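Local structure of putative phenazine biosynthesis PhzC/PhzF protein (Clostridium difficile, 4DUN) at residues R190-C193 against S198-P201; Y142-L147 against H207-P212; P128-L133 against T171-I176; A75-A80 against N110-I115; L60-F63 against E68-L71. The protein belongs to the PhzF family and probably acts as an isomerase, though its substrate and reaction are not established. All coordinates share one frame; numbering follows the deposited sequence. Where two conformers were deposited one is given.

Contact 1: R190-C193 against S198-P201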
# COMPACT_ATOMS: atom_id res chain seq x y z
N ARG A 190 -8.26 -16.05 -13.01
CA ARG A 190 -7.25 -15.28 -12.30
C ARG A 190 -6.60 -14.40 -13.36
O ARG A 190 -6.44 -14.83 -14.51
CB ARG A 190 -6.25 -16.14 -11.54
CG ARG A 190 -6.86 -16.82 -10.30
CD ARG A 190 -5.92 -17.85 -9.74
NE ARG A 190 -4.77 -17.22 -9.10
CZ ARG A 190 -3.65 -17.85 -8.78
NH1 ARG A 190 -3.51 -19.15 -9.05
NH2 ARG A 190 -2.66 -17.20 -8.20
N TYR A 191 -6.30 -13.16 -12.99
CA TYR A 191 -5.75 -12.18 -13.92
C TYR A 191 -4.41 -11.68 -13.39
O TYR A 191 -4.34 -11.17 -12.27
CB TYR A 191 -6.76 -11.02 -14.10
CG TYR A 191 -6.39 -10.01 -15.16
CD1 TYR A 191 -5.49 -8.98 -14.88
CD2 TYR A 191 -7.04 -9.98 -16.38
CE1 TYR A 191 -5.16 -8.02 -15.85
CE2 TYR A 191 -6.72 -9.04 -17.36
CZ TYR A 191 -5.78 -8.05 -17.09
OH TYR A 191 -5.48 -7.11 -18.04
N PHE A 192 -3.36 -11.79 -14.20
CA PHE A 192 -2.00 -11.39 -13.82
C PHE A 192 -1.53 -10.17 -14.61
O PHE A 192 -1.68 -10.11 -15.85
CB PHE A 192 -1.02 -12.57 -14.00
CG PHE A 192 -1.47 -13.79 -13.22
CD1 PHE A 192 -1.31 -13.85 -11.84
CD2 PHE A 192 -2.11 -14.85 -13.86
CE1 PHE A 192 -1.78 -14.95 -11.10
CE2 PHE A 192 -2.59 -15.94 -13.12
CZ PHE A 192 -2.41 -15.99 -11.75
N CYS A 193 -0.95 -9.19 -13.88
CA CYS A 193 -0.42 -7.93 -14.39
C CYS A 193 1.11 -8.00 -14.32
O CYS A 193 1.69 -7.67 -13.27
CB CYS A 193 -0.97 -6.75 -13.59
SG CYS A 193 -2.77 -6.81 -13.35
N SER A 198 1.98 -8.15 -10.07
CA SER A 198 0.88 -8.44 -9.16
C SER A 198 -0.26 -9.18 -9.83
O SER A 198 -0.41 -9.16 -11.06
CB SER A 198 0.35 -7.14 -8.56
OG SER A 198 -0.16 -6.29 -9.58
N GLU A 199 -1.07 -9.82 -9.00
CA GLU A 199 -2.28 -10.49 -9.44
C GLU A 199 -3.45 -9.56 -9.13
O GLU A 199 -3.60 -9.09 -8.01
CB GLU A 199 -2.44 -11.85 -8.76
CG GLU A 199 -3.79 -12.47 -9.04
CD GLU A 199 -4.01 -13.84 -8.44
OE1 GLU A 199 -3.14 -14.32 -7.68
OE2 GLU A 199 -5.08 -14.42 -8.71
N ASP A 200 -4.28 -9.27 -10.13
CA ASP A 200 -5.41 -8.37 -9.93
C ASP A 200 -6.49 -9.07 -9.07
O ASP A 200 -6.88 -10.19 -9.40
CB ASP A 200 -5.99 -8.00 -11.30
CG ASP A 200 -6.79 -6.72 -11.35
OD1 ASP A 200 -6.70 -5.90 -10.38
OD2 ASP A 200 -7.45 -6.50 -12.37
N PRO A 201 -6.93 -8.47 -7.94
CA PRO A 201 -7.94 -9.14 -7.09
C PRO A 201 -9.23 -9.48 -7.85
O PRO A 201 -9.71 -10.61 -7.76
CB PRO A 201 -8.18 -8.11 -5.98
CG PRO A 201 -6.86 -7.37 -5.88
CD PRO A 201 -6.49 -7.20 -7.34
O HOH W 1 -6.81 -12.83 -10.21
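Arg-190 grips Glu-199 side-on with two nitrogens, one for each carboxylate oxygen. Arg-190 NE reaches Glu-199 OE2 at 2.8 Å, and NH2 of the same arginine reaches Glu-199 OE1 at 3.0 Å, both nearly straight. The oxygens lie in the guanidinium plane, but the nitrogens come to them from above the carboxylate plane, since the two groups are turned 39° apart. A bend at chi3 (71°) swings the guanidinium round to the glutamate, and NH1 is hydrogen-bonded to the carbonyl O atoms of Val-157 and Tyr-160. A water donates to Glu-199 OE2 and to the carbonyl O of Asp-200 while accepting from Tyr-191 N, so the carboxylate is tied to both backbones. These strands, 187-193 and 198-200, form an antiparallel beta hairpin. Cys-193 and Ser-198 are a hydrogen-bonded pair, Cys-193 N to Ser-198 O at 2.9 Å and Ser-198 N to Cys-193 O at 3.2 Å; Phe-192 and Glu-199 form the non-hydrogen-bonded pair next to it. On their face, CE1 of Phe-192 lies 3.6 Å from CD of Glu-199, and CZ of the same ring sits over the Arg-190 guanidinium. On the face of Tyr-191 and Cys-193, CB of Asp-200 packs 3.7 Å from Tyr-191 CD1. The Asp-200 carboxylate, bonded to Thr-203 OG1 and Asn-20 ND2, lies beside the bound nickel ion, close to the predicted active-site residue Glu-47.

Contact 2: Y142-L147 against H207-P212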
# COMPACT_ATOMS: atom_id res chain seq x y z
N TYR A 142 -6.66 -18.42 -26.29
CA TYR A 142 -7.48 -17.41 -26.97
C TYR A 142 -6.82 -16.04 -26.83
O TYR A 142 -6.01 -15.82 -25.92
CB TYR A 142 -8.93 -17.39 -26.45
CG TYR A 142 -9.72 -18.58 -26.93
CD1 TYR A 142 -9.57 -19.83 -26.32
CD2 TYR A 142 -10.63 -18.47 -27.98
CE1 TYR A 142 -10.27 -20.95 -26.79
CE2 TYR A 142 -11.35 -19.57 -28.44
CZ TYR A 142 -11.16 -20.81 -27.84
OH TYR A 142 -11.88 -21.90 -28.28
N SER A 143 -7.13 -15.14 -27.76
CA SER A 143 -6.46 -13.85 -27.80
C SER A 143 -7.41 -12.70 -27.96
O SER A 143 -8.37 -12.77 -28.73
CB SER A 143 -5.44 -13.84 -28.95
OG SER A 143 -4.73 -12.62 -29.07
N SER A 144 -7.13 -11.61 -27.22
CA SER A 144 -7.84 -10.32 -27.25
C SER A 144 -6.86 -9.28 -26.72
O SER A 144 -5.67 -9.39 -27.01
CB SER A 144 -9.14 -10.39 -26.45
OG SER A 144 -9.88 -9.18 -26.52
N ARG A 145 -7.32 -8.28 -25.93
CA ARG A 145 -6.42 -7.29 -25.30
C ARG A 145 -5.44 -8.08 -24.40
O ARG A 145 -4.24 -7.82 -24.37
CB ARG A 145 -7.25 -6.28 -24.49
CG ARG A 145 -6.40 -5.25 -23.74
CD ARG A 145 -7.17 -4.58 -22.62
NE ARG A 145 -7.50 -5.51 -21.53
CZ ARG A 145 -8.29 -5.21 -20.52
NH1 ARG A 145 -8.55 -6.11 -19.58
NH2 ARG A 145 -8.82 -4.00 -20.41
N ASP A 146 -5.99 -9.10 -23.73
CA ASP A 146 -5.29 -10.02 -22.84
C ASP A 146 -5.14 -11.40 -23.48
O ASP A 146 -5.88 -11.76 -24.40
CB ASP A 146 -6.08 -10.17 -21.52
CG ASP A 146 -6.41 -8.85 -20.84
OD1 ASP A 146 -5.47 -8.09 -20.53
OD2 ASP A 146 -7.61 -8.57 -20.66
N LEU A 147 -4.18 -12.18 -22.96
CA LEU A 147 -3.98 -13.57 -23.38
C LEU A 147 -4.84 -14.44 -22.48
O LEU A 147 -4.85 -14.25 -21.26
CB LEU A 147 -2.50 -13.98 -23.28
CG LEU A 147 -2.15 -15.41 -23.68
CD1 LEU A 147 -2.39 -15.64 -25.18
CD2 LEU A 147 -0.67 -15.71 -23.36
N HIS A 207 -14.01 -9.92 -18.29
CA HIS A 207 -15.31 -10.55 -18.48
C HIS A 207 -15.95 -10.13 -19.83
O HIS A 207 -16.85 -10.82 -20.30
CB HIS A 207 -16.23 -10.36 -17.26
CG HIS A 207 -15.70 -11.13 -16.08
ND1 HIS A 207 -14.66 -10.64 -15.31
CD2 HIS A 207 -15.98 -12.40 -15.68
CE1 HIS A 207 -14.37 -11.60 -14.44
NE2 HIS A 207 -15.16 -12.67 -14.61
N CYS A 208 -15.40 -9.10 -20.52
CA CYS A 208 -15.80 -8.77 -21.90
C CYS A 208 -15.53 -9.96 -22.83
O CYS A 208 -16.26 -10.17 -23.78
CB CYS A 208 -15.07 -7.54 -22.41
SG CYS A 208 -15.55 -6.04 -21.53
N ASN A 209 -14.44 -10.71 -22.55
CA ASN A 209 -14.07 -11.90 -23.30
C ASN A 209 -14.61 -13.16 -22.67
O ASN A 209 -15.03 -14.07 -23.38
CB ASN A 209 -12.54 -12.07 -23.37
CG ASN A 209 -11.73 -10.89 -23.83
OD1 ASN A 209 -10.68 -10.61 -23.26
ND2 ASN A 209 -12.13 -10.23 -24.92
N LEU A 210 -14.51 -13.28 -21.33
CA LEU A 210 -14.87 -14.51 -20.64
C LEU A 210 -16.34 -14.82 -20.74
O LEU A 210 -16.69 -15.99 -20.92
CB LEU A 210 -14.42 -14.48 -19.15
CG LEU A 210 -12.90 -14.46 -18.91
CD1 LEU A 210 -12.60 -14.21 -17.43
CD2 LEU A 210 -12.20 -15.77 -19.42
N ILE A 211 -17.21 -13.79 -20.70
CA ILE A 211 -18.66 -13.98 -20.78
C ILE A 211 -19.05 -14.59 -22.15
O ILE A 211 -19.65 -15.66 -22.12
CB ILE A 211 -19.47 -12.71 -20.44
CG1 ILE A 211 -19.28 -12.34 -18.93
CG2 ILE A 211 -20.95 -12.88 -20.82
CD1 ILE A 211 -19.83 -10.94 -18.56
N PRO A 212 -18.74 -13.99 -23.35
CA PRO A 212 -19.15 -14.65 -24.61
C PRO A 212 -18.52 -16.03 -24.75
O PRO A 212 -19.18 -16.95 -25.23
CB PRO A 212 -18.65 -13.69 -25.71
CG PRO A 212 -17.60 -12.84 -25.04
CD PRO A 212 -18.07 -12.70 -23.62
O HOH W 2 -9.02 -8.75 -22.88
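Ser-144 faces Asn-209 where the hairpin turn that joins strands 140-143 and 147-150 meets the first turn of helix 207-218. That helix packs against strands of the C-terminal half, as the central helix does inside the barrel-like domains of the DAP epimerase-type fold. The hydroxyl of Ser-144 stands opposite the backbone N (chi1 -177°), which carries OG out to the amide: Asn-209 ND2 donates to it at 3.0 Å, but the bond is bent and weak, and the serine also has a second conformer. CB of Ser-144 lies against the same amide, 3.4 Å from ND2 of Asn-209. The firmer partner of Asn-209 ND2 is the carbonyl O of Ile-119. One residue on, Arg-145 runs its side chain alongside the next residue, Asp-146, and meets it with two nitrogens aimed at a single oxygen. Arg-145 NH1 approaches OD2 of Asp-146 at 2.8 Å on the syn lone pair, whereas its NE, at 3.2 Å, comes from above the carboxylate plane; NH1 is also bonded to Ser-205 OG, just ahead of the helix. Asp-146 closes the turn, its carbonyl O accepting from Ser-144 N, and its CB points to the helix although the carboxylate stops short of touching it; OD1 is bonded to Tyr-191 OH. A water bridges the two segments: it accepts from Asp-146 N and donates both to Asp-146 OD2, at 2.6 Å, and to OD1 of Asn-209.

Contact 3: P128-L133 against T171-I176; sequences PQQANL and TDWLGI
Gln-130 reaches out from its short helix and brings its amide to the six-membered ring of Trp-173, the two side chains crossing at about a right angle. The amide and indole planes are 47° apart, so the groups neither stack nor meet squarely: NE2 of Gln-130 comes obliquely to the outer corner of the ring, 3.6 Å from Trp-173 CH2 and 3.7 Å from CZ3. Beyond CG the glutamine is extended (chi2 168°), which carries its amide across to the indole, although even the nearest CA atoms, of Gln-130 and Thr-171, are 10.0 Å apart. The amide's rotation is set by OE1, which accepts from the backbone N of Ser-127, and this turns NE2 to the tryptophan. Asp-172 takes part through a water, which accepts from Gln-130 NE2 at 3.3 Å and donates to Asp-172 OD2 at 2.9 Å; the direct separation of Gln-130 NE2 and Asp-172 OD2, 4.5 Å, is too long for a bond. CB of Asp-172 lies over one face of the indole, near its rim. At the far end of that ring system, Trp-173 NE1 is hydrogen-bonded to Ser-143 OG of strand 140-143. This small surface contact joins the weakly bonded helix 128-133, through Gln-130, to the loop between helix 164-167 and strand 176-181, with Leu-133 touching helix 164-167 and Trp-173 resting on Leu-147 of strand 147-150.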
# COMPACT_ATOMS: atom_id res chain seq x y z
N PRO A 128 6.60 -21.87 -30.20
CA PRO A 128 7.30 -22.65 -29.15
C PRO A 128 7.88 -21.78 -28.02
O PRO A 128 7.82 -22.21 -26.86
CB PRO A 128 8.39 -23.37 -29.93
CG PRO A 128 7.82 -23.52 -31.30
CD PRO A 128 7.06 -22.25 -31.55
N GLN A 129 8.39 -20.56 -28.33
CA GLN A 129 8.96 -19.63 -27.34
C GLN A 129 7.88 -19.08 -26.40
O GLN A 129 8.12 -19.01 -25.19
CB GLN A 129 9.69 -18.47 -28.02
CG GLN A 129 11.14 -18.79 -28.39
CD GLN A 129 11.76 -17.70 -29.23
OE1 GLN A 129 11.48 -17.56 -30.42
NE2 GLN A 129 12.64 -16.92 -28.62
N GLN A 130 6.71 -18.69 -26.96
CA GLN A 130 5.59 -18.18 -26.16
C GLN A 130 5.03 -19.27 -25.26
O GLN A 130 4.70 -18.98 -24.11
CB GLN A 130 4.47 -17.62 -27.06
CG GLN A 130 4.78 -16.23 -27.62
CD GLN A 130 3.83 -15.81 -28.71
OE1 GLN A 130 3.28 -16.64 -29.45
NE2 GLN A 130 3.63 -14.51 -28.84
N ALA A 131 4.96 -20.53 -25.76
CA ALA A 131 4.47 -21.69 -24.99
C ALA A 131 5.35 -21.97 -23.77
O ALA A 131 4.87 -22.53 -22.78
CB ALA A 131 4.41 -22.92 -25.88
N ASN A 132 6.65 -21.60 -23.84
CA ASN A 132 7.59 -21.76 -22.74
C ASN A 132 7.49 -20.58 -21.75
O ASN A 132 7.97 -20.71 -20.63
CB ASN A 132 9.02 -21.93 -23.26
CG ASN A 132 9.30 -23.29 -23.87
OD1 ASN A 132 8.55 -24.27 -23.69
ND2 ASN A 132 10.42 -23.41 -24.58
N LEU A 133 6.86 -19.46 -22.14
CA LEU A 133 6.74 -18.30 -21.24
C LEU A 133 5.48 -18.32 -20.37
O LEU A 133 5.45 -17.64 -19.34
CB LEU A 133 6.77 -16.98 -22.03
CG LEU A 133 8.04 -16.68 -22.86
CD1 LEU A 133 7.79 -15.54 -23.83
CD2 LEU A 133 9.26 -16.44 -21.97
N THR A 171 4.81 -9.68 -24.62
CA THR A 171 4.54 -8.28 -24.95
C THR A 171 3.32 -8.03 -25.85
O THR A 171 2.87 -6.89 -25.94
CB THR A 171 5.79 -7.64 -25.59
OG1 THR A 171 6.22 -8.44 -26.71
CG2 THR A 171 6.94 -7.45 -24.60
N ASP A 172 2.78 -9.07 -26.50
CA ASP A 172 1.62 -8.93 -27.38
C ASP A 172 0.31 -8.68 -26.61
O ASP A 172 -0.67 -8.27 -27.24
CB ASP A 172 1.46 -10.18 -28.26
CG ASP A 172 1.88 -10.04 -29.71
OD1 ASP A 172 2.56 -9.03 -30.03
OD2 ASP A 172 1.56 -10.94 -30.51
N TRP A 173 0.28 -8.91 -25.28
CA TRP A 173 -0.93 -8.79 -24.46
C TRP A 173 -0.73 -7.91 -23.22
O TRP A 173 0.39 -7.79 -22.73
CB TRP A 173 -1.43 -10.19 -24.06
CG TRP A 173 -1.75 -11.04 -25.26
CD1 TRP A 173 -2.89 -10.98 -26.01
CD2 TRP A 173 -0.86 -11.94 -25.93
NE1 TRP A 173 -2.79 -11.84 -27.08
CE2 TRP A 173 -1.55 -12.42 -27.07
CE3 TRP A 173 0.43 -12.42 -25.66
CZ2 TRP A 173 -0.97 -13.35 -27.95
CZ3 TRP A 173 1.00 -13.34 -26.53
CH2 TRP A 173 0.30 -13.80 -27.66
N LEU A 174 -1.82 -7.28 -22.72
CA LEU A 174 -1.77 -6.41 -21.54
C LEU A 174 -1.65 -7.26 -20.27
O LEU A 174 -0.73 -7.06 -19.46
CB LEU A 174 -3.01 -5.48 -21.45
CG LEU A 174 -3.13 -4.62 -20.16
CD1 LEU A 174 -2.03 -3.57 -20.07
CD2 LEU A 174 -4.48 -3.92 -20.09
N GLY A 175 -2.58 -8.18 -20.10
CA GLY A 175 -2.63 -9.08 -18.96
C GLY A 175 -2.71 -10.53 -19.40
O GLY A 175 -2.97 -10.83 -20.57
N ILE A 176 -2.48 -11.43 -18.45
CA ILE A 176 -2.52 -12.87 -18.69
C ILE A 176 -3.66 -13.43 -17.85
O ILE A 176 -3.64 -13.32 -16.62
CB ILE A 176 -1.17 -13.58 -18.36
CG1 ILE A 176 0.07 -12.87 -19.01
CG2 ILE A 176 -1.22 -15.08 -18.66
CD1 ILE A 176 0.08 -12.75 -20.58
O HOH W 3 1.18 -13.74 -30.89

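Contact 4: A75-A80 against N110-I115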
# COMPACT_ATOMS: atom_id res chain seq x y z
N ALA A 75 -12.74 0.32 -9.55
CA ALA A 75 -12.80 1.49 -8.65
C ALA A 75 -14.02 2.35 -8.98
O ALA A 75 -14.52 3.04 -8.09
CB ALA A 75 -11.53 2.33 -8.73
N THR A 76 -14.53 2.27 -10.24
CA THR A 76 -15.75 2.98 -10.64
C THR A 76 -16.95 2.41 -9.85
O THR A 76 -17.80 3.18 -9.41
CB THR A 76 -15.95 2.95 -12.15
OG1 THR A 76 -14.81 3.58 -12.76
CG2 THR A 76 -17.22 3.71 -12.59
N LEU A 77 -17.00 1.07 -9.69
CA LEU A 77 -18.06 0.41 -8.90
C LEU A 77 -18.00 0.96 -7.45
O LEU A 77 -19.04 1.35 -6.90
CB LEU A 77 -17.87 -1.12 -8.94
CG LEU A 77 -19.02 -1.98 -8.38
CD1 LEU A 77 -19.03 -3.36 -9.03
CD2 LEU A 77 -18.86 -2.18 -6.86
N ALA A 78 -16.78 1.02 -6.86
CA ALA A 78 -16.60 1.57 -5.50
C ALA A 78 -17.13 3.02 -5.41
O ALA A 78 -17.81 3.36 -4.44
CB ALA A 78 -15.14 1.51 -5.08
N ALA A 79 -16.79 3.87 -6.40
CA ALA A 79 -17.26 5.27 -6.43
C ALA A 79 -18.81 5.33 -6.49
O ALA A 79 -19.41 6.13 -5.79
CB ALA A 79 -16.65 6.01 -7.61
N ALA A 80 -19.45 4.48 -7.31
CA ALA A 80 -20.91 4.44 -7.43
C ALA A 80 -21.52 4.02 -6.10
O ALA A 80 -22.52 4.60 -5.68
CB ALA A 80 -21.34 3.48 -8.54
N ASN A 110 -28.58 -4.07 -4.05
CA ASN A 110 -27.23 -3.72 -3.57
C ASN A 110 -26.16 -4.19 -4.58
O ASN A 110 -24.95 -4.21 -4.27
CB ASN A 110 -26.98 -4.27 -2.16
CG ASN A 110 -27.72 -3.47 -1.12
OD1 ASN A 110 -27.83 -2.25 -1.23
ND2 ASN A 110 -28.26 -4.12 -0.11
N LEU A 111 -26.60 -4.47 -5.80
CA LEU A 111 -25.69 -4.86 -6.87
C LEU A 111 -25.43 -3.65 -7.76
O LEU A 111 -26.34 -2.90 -8.06
CB LEU A 111 -26.29 -5.97 -7.73
CG LEU A 111 -26.20 -7.40 -7.22
CD1 LEU A 111 -27.17 -8.30 -7.96
CD2 LEU A 111 -24.78 -7.92 -7.32
N TYR A 112 -24.19 -3.47 -8.19
CA TYR A 112 -23.85 -2.36 -9.07
C TYR A 112 -23.55 -2.91 -10.45
O TYR A 112 -22.69 -3.75 -10.60
CB TYR A 112 -22.70 -1.54 -8.48
CG TYR A 112 -23.16 -0.83 -7.24
CD1 TYR A 112 -23.66 0.46 -7.29
CD2 TYR A 112 -23.17 -1.49 -6.01
CE1 TYR A 112 -24.11 1.08 -6.17
CE2 TYR A 112 -23.62 -0.86 -4.89
CZ TYR A 112 -24.10 0.42 -4.97
OH TYR A 112 -24.55 1.05 -3.84
N GLU A 113 -24.30 -2.43 -11.43
CA GLU A 113 -24.22 -2.92 -12.80
C GLU A 113 -23.48 -2.03 -13.80
O GLU A 113 -23.70 -0.83 -13.85
CB GLU A 113 -25.63 -3.15 -13.34
CG GLU A 113 -26.54 -3.96 -12.43
CD GLU A 113 -27.94 -4.13 -12.99
OE1 GLU A 113 -28.40 -3.25 -13.73
OE2 GLU A 113 -28.58 -5.15 -12.67
N MET A 114 -22.62 -2.66 -14.59
CA MET A 114 -21.86 -1.93 -15.62
C MET A 114 -21.98 -2.69 -16.93
O MET A 114 -21.80 -3.91 -16.98
CB MET A 114 -20.39 -1.75 -15.20
CG MET A 114 -20.23 -1.09 -13.84
SD MET A 114 -18.52 -0.87 -13.24
CE MET A 114 -18.00 -2.54 -13.03
N ILE A 115 -22.30 -1.97 -18.01
CA ILE A 115 -22.52 -2.55 -19.33
C ILE A 115 -21.29 -2.28 -20.17
O ILE A 115 -20.86 -1.13 -20.32
CB ILE A 115 -23.84 -2.05 -19.98
CG1 ILE A 115 -25.05 -2.53 -19.15
CG2 ILE A 115 -23.94 -2.53 -21.45
CD1 ILE A 115 -26.42 -1.92 -19.55
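Tyr-112 points its side chain at the helix, and each part of it meets a different piece of segment 75-80. Tyr-112 CB touches the branch point of Leu-77, 3.7 Å from its CG, with Leu-77 CD1 a little further off at 4.1 Å. From there the ring, its CG opposite the carbonyl carbon (chi1 -68°), slants across the helix toward Ala-80. CD1 of Tyr-112 lies 4.0 Å from the methyl CB of Ala-80, and CE1 comes next to the peptide end of that residue, 3.9 Å from the carbonyl O, in an oblique approach. The tyrosine also packs on Tyr-81, Ser-84 and Asn-85 of the same helix. Helix 73-87 is the long helix of the N-terminal half, and strand 111-117 belongs to the beta layer laid around it, the helix-in-barrel plan of DAP epimerase-type domains; locally the two axes pass 9.1 Å apart at 132°. Residues 112 and 114 of the strand look inward to the helix, while Leu-111 and Glu-113 look the other way. Leu-77, whose side chain crosses that of Tyr-112 at about a right angle, lies in the step between these two inward residues: its CD1 is 4.0 Å from the carbonyl O of Tyr-112 and 4.2 Å from CE of Met-114. Val-105 of strand 101-108 packs on Ala-80, and Ala-251 of strand 244-259 on Leu-77.

Contact 5: L60-F63 against E68-L71; sequences LRWF and EIDL
Glu-68 OE2 accepts from three donors: NH1 of Arg-61, a water and NE2 of Gln-99. Arg-61 NH1 meets the syn lone pair of Glu-68 OE2 at 3.0 Å, with the oxygen near the guanidinium plane; a second water donates to Glu-68 OE1. The first water also donates to Ile-69 O and accepts from Trp-62 N, bridging the two strands of this antiparallel hairpin where Ile-69 N makes a direct bond to Trp-62 O at 3.0 Å. With CG anti to the backbone N (chi1 -172°) and the chain extended beyond it, the glutamate lies over Phe-63, its partner in a non-hydrogen-bonded pair. Glu-68 CB stands 3.8 Å from the centroid of the Phe-63 ring in a CH-pi contact, and the carboxylate is nearly parallel to the ring, 16° apart. On the other side of the hairpin Trp-62 CB touches Ile-69 CG1 at 3.8 Å, while CZ3 of the indole abuts Asp-70 O; Leu-60 CG lies over the rim of one face of the indole and the Leu-71 carbonyl carbon over the rim of the other. Ile-69 packs on Glu-47, the predicted active-site residue. With this many donors round OE2, the carboxylate of Glu-68 is probably kept ionised.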
# COMPACT_ATOMS: atom_id res chain seq x y z
N LEU A 60 -15.03 12.05 -12.65
CA LEU A 60 -14.35 10.94 -11.95
C LEU A 60 -12.97 10.72 -12.54
O LEU A 60 -12.85 10.55 -13.76
CB LEU A 60 -15.20 9.65 -12.03
CG LEU A 60 -14.57 8.30 -11.56
CD1 LEU A 60 -14.23 8.33 -10.05
CD2 LEU A 60 -15.47 7.09 -11.90
N ARG A 61 -11.96 10.78 -11.67
CA ARG A 61 -10.59 10.40 -11.99
C ARG A 61 -10.06 9.30 -11.05
O ARG A 61 -10.52 9.17 -9.98
CB ARG A 61 -9.63 11.60 -11.97
CG ARG A 61 -10.00 12.74 -12.89
CD ARG A 61 -9.07 13.95 -12.70
NE ARG A 61 -9.41 15.13 -13.48
CZ ARG A 61 -8.77 15.49 -14.59
NH1 ARG A 61 -7.79 14.77 -15.04
NH2 ARG A 61 -9.10 16.57 -15.24
N TRP A 62 -9.11 8.55 -11.53
CA TRP A 62 -8.47 7.52 -10.76
C TRP A 62 -6.97 7.66 -10.82
O TRP A 62 -6.41 7.90 -11.85
CB TRP A 62 -8.83 6.12 -11.23
CG TRP A 62 -10.22 5.88 -11.70
CD1 TRP A 62 -11.24 5.37 -10.98
CD2 TRP A 62 -10.73 6.09 -13.00
NE1 TRP A 62 -12.34 5.25 -11.73
CE2 TRP A 62 -12.07 5.71 -12.98
CE3 TRP A 62 -10.18 6.57 -14.18
CZ2 TRP A 62 -12.86 5.78 -14.08
CZ3 TRP A 62 -10.98 6.66 -15.25
CH2 TRP A 62 -12.30 6.27 -15.20
N PHE A 63 -6.34 7.43 -9.68
CA PHE A 63 -4.90 7.48 -9.55
C PHE A 63 -4.40 6.25 -8.84
O PHE A 63 -4.93 5.90 -7.78
CB PHE A 63 -4.49 8.72 -8.74
CG PHE A 63 -4.62 10.03 -9.46
CD1 PHE A 63 -5.87 10.63 -9.63
CD2 PHE A 63 -3.49 10.70 -9.91
CE1 PHE A 63 -5.98 11.87 -10.27
CE2 PHE A 63 -3.61 11.95 -10.55
CZ PHE A 63 -4.86 12.51 -10.73
N GLU A 68 -1.86 8.90 -12.82
CA GLU A 68 -3.27 8.97 -13.18
C GLU A 68 -3.54 7.93 -14.27
O GLU A 68 -2.68 7.72 -15.13
CB GLU A 68 -3.63 10.36 -13.65
CG GLU A 68 -5.13 10.51 -13.86
CD GLU A 68 -5.64 11.85 -14.34
OE1 GLU A 68 -4.82 12.79 -14.50
OE2 GLU A 68 -6.88 11.99 -14.48
N ILE A 69 -4.69 7.25 -14.23
CA ILE A 69 -5.02 6.24 -15.23
C ILE A 69 -6.30 6.67 -15.94
O ILE A 69 -7.02 7.54 -15.42
CB ILE A 69 -5.09 4.81 -14.64
CG1 ILE A 69 -6.14 4.71 -13.51
CG2 ILE A 69 -3.68 4.35 -14.21
CD1 ILE A 69 -6.41 3.30 -13.01
N ASP A 70 -6.58 6.09 -17.11
CA ASP A 70 -7.72 6.53 -17.92
C ASP A 70 -8.98 5.67 -17.83
O ASP A 70 -10.02 6.05 -18.38
CB ASP A 70 -7.30 6.65 -19.39
CG ASP A 70 -6.23 7.71 -19.61
OD1 ASP A 70 -6.19 8.69 -18.82
OD2 ASP A 70 -5.42 7.54 -20.54
N LEU A 71 -8.89 4.52 -17.17
CA LEU A 71 -10.04 3.64 -17.01
C LEU A 71 -9.82 2.74 -15.82
O LEU A 71 -8.71 2.25 -15.62
CB LEU A 71 -10.28 2.79 -18.28
CG LEU A 71 -11.70 2.24 -18.50
CD1 LEU A 71 -12.73 3.36 -18.72
CD2 LEU A 71 -11.73 1.34 -19.72
O HOH W 4 -5.13 14.40 -16.58
O HOH W 5 -8.40 9.62 -14.39

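In the fold
Contacts 1 and 5 approach one pocket from two halves of the chain. Their centres are 19 Å apart and nearest atoms about 9 Å; the side chains of Asp-200 and Asp-70 each come within about 3 Å of a bound buffer molecule, probably from crystallisation. Nickel lies about 4 Å from the Asp-200 side chain, and predicted active-site Glu-47 about 6 Å from it. Contact 2 backs contact 1 through Tyr-191 OH to Asp-146 OD1, 2.7 Å, and contact 3 joins contact 2 through Arg-145 O to Leu-174 N, 3.0 Å. Trp-62 of contact 5 packs on Ala-75 and Thr-76 in the helix of contact 4. Contacts 3 and 4 are farthest apart, centres 31 Å.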